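Local atomic coordinates of TssK (Serratia sp. FS14, PDB entry 5Y0E), a protein that probably serves as a baseplate component of the bacterial type VI secretion system. Residues L347-D352 and P433-E438. Numbering follows the deposited sequence.
Sequences LAVRAD and PGLDME
A348 and E438 pair closely at the buried end of this antiparallel ladder: A348 N donates to E438 O at 2.8 Å, E438 N returns a bond to A348 O, and the two CB atoms meet on the same face at 3.8 Å. R350 and D436 form the next hydrogen-bonded pair, D436 N bonding to R350 O and R350 N to D436 O. V349 and M437, the non-hydrogen-bonded pair between them, point to the other face and lie side by side. V349 CG2, anti to its own carbonyl carbon, reaches M437 CG at 4.0 Å, while V349 CG1 goes to L435 CD1 at 3.9 Å; F362 of helix 355-365 packs against V349 and M437 here. The strand directions differ by 167°, as expected for neighbours inside an antiparallel sheet, where 436-443 runs between 317-324 and 343-350. On the A348 face the acids turn to partners beyond the ladder, D436 OD2 to Y403 OH and E438 OE2 to H400 NE2.

Past R350 the regular pairing gives way to loop, and the contact becomes looser and partly exposed, with P433 at its exposed end. One straight backbone bond persists, D352 N to P433 O (2.6 Å, N-H...O 160°). The R350 chain bends at chi2 and chi3, and its guanidinium meets G434 O and the D352 carboxylate at its edge, near its plane. The R350 NH2 bond to G434 O is short at 2.7 Å but weak, its angle at hydrogen being 126°; R350 NH1 makes a salt bridge to D352 OD2 at 2.9 Å, within which the hydrogen bond is weak. That carboxylate probably offsets some of the repulsion from R395 of a second subunit, whose NE lies close to R350 NH2.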
# COMPACT_ATOMS: atom_id res chain seq x y z
N LEU A 347 27.38 -13.44 -18.53
CA LEU A 347 27.43 -12.03 -18.26
C LEU A 347 27.16 -11.27 -19.54
O LEU A 347 27.89 -11.39 -20.46
CB LEU A 347 28.82 -11.68 -17.81
CG LEU A 347 29.04 -11.53 -16.34
CD1 LEU A 347 30.44 -11.02 -16.19
CD2 LEU A 347 28.06 -10.53 -15.79
N ALA A 348 26.10 -10.49 -19.59
CA ALA A 348 25.79 -9.72 -20.77
C ALA A 348 26.42 -8.41 -20.47
O ALA A 348 26.11 -7.81 -19.50
CB ALA A 348 24.30 -9.58 -20.91
N VAL A 349 27.31 -7.95 -21.34
CA VAL A 349 28.06 -6.74 -21.10
C VAL A 349 28.09 -5.78 -22.27
O VAL A 349 28.15 -6.18 -23.39
CB VAL A 349 29.49 -7.17 -20.76
CG1 VAL A 349 30.39 -6.01 -20.41
CG2 VAL A 349 29.49 -8.17 -19.64
N ARG A 350 28.02 -4.49 -21.98
CA ARG A 350 28.14 -3.44 -22.97
C ARG A 350 28.84 -2.29 -22.29
O ARG A 350 28.63 -2.07 -21.13
CB ARG A 350 26.80 -2.99 -23.52
CG ARG A 350 26.44 -1.58 -23.12
CD ARG A 350 25.75 -0.81 -24.22
NE ARG A 350 26.49 0.37 -24.62
CZ ARG A 350 27.06 1.22 -23.80
NH1 ARG A 350 27.71 2.25 -24.26
NH2 ARG A 350 27.01 1.03 -22.51
N ALA A 351 29.68 -1.58 -23.00
CA ALA A 351 30.38 -0.46 -22.42
C ALA A 351 30.80 0.50 -23.49
O ALA A 351 30.76 0.17 -24.64
CB ALA A 351 31.60 -0.94 -21.66
N ASP A 352 31.24 1.68 -23.11
CA ASP A 352 31.65 2.64 -24.10
C ASP A 352 33.13 2.58 -24.38
O ASP A 352 33.82 3.56 -24.31
CB ASP A 352 31.24 4.03 -23.69
CG ASP A 352 29.88 4.39 -24.16
OD1 ASP A 352 29.66 4.33 -25.36
OD2 ASP A 352 29.00 4.72 -23.37
N PRO A 433 33.73 3.24 -19.16
CA PRO A 433 32.61 4.17 -19.21
C PRO A 433 31.38 3.53 -19.80
O PRO A 433 31.45 2.79 -20.79
CB PRO A 433 33.14 5.29 -20.11
CG PRO A 433 34.25 4.70 -20.85
CD PRO A 433 34.88 3.73 -19.92
N GLY A 434 30.24 3.84 -19.21
CA GLY A 434 28.98 3.40 -19.74
C GLY A 434 28.60 1.98 -19.43
O GLY A 434 27.58 1.51 -19.92
N LEU A 435 29.39 1.29 -18.61
CA LEU A 435 29.18 -0.12 -18.36
C LEU A 435 27.73 -0.42 -18.02
O LEU A 435 27.10 0.29 -17.24
CB LEU A 435 30.08 -0.57 -17.23
CG LEU A 435 29.97 -2.07 -16.98
CD1 LEU A 435 30.58 -2.78 -18.15
CD2 LEU A 435 30.67 -2.44 -15.71
N ASP A 436 27.20 -1.46 -18.64
CA ASP A 436 25.92 -2.03 -18.26
C ASP A 436 26.09 -3.54 -18.30
O ASP A 436 26.69 -4.07 -19.23
CB ASP A 436 24.78 -1.60 -19.18
CG ASP A 436 23.45 -2.23 -18.80
OD1 ASP A 436 23.01 -2.03 -17.65
OD2 ASP A 436 22.85 -2.94 -19.63
N MET A 437 25.59 -4.22 -17.28
CA MET A 437 25.77 -5.66 -17.21
C MET A 437 24.47 -6.33 -16.81
O MET A 437 23.60 -5.73 -16.19
CB MET A 437 26.86 -6.06 -16.24
CG MET A 437 28.23 -5.69 -16.73
SD MET A 437 29.55 -6.23 -15.66
CE MET A 437 28.83 -5.91 -14.08
N GLU A 438 24.35 -7.57 -17.23
CA GLU A 438 23.30 -8.46 -16.80
C GLU A 438 23.95 -9.78 -16.46
O GLU A 438 24.91 -10.20 -17.11
CB GLU A 438 22.23 -8.64 -17.88
CG GLU A 438 21.55 -7.37 -18.27
CD GLU A 438 20.41 -7.57 -19.25
OE1 GLU A 438 20.19 -8.71 -19.68
OE2 GLU A 438 19.74 -6.59 -19.59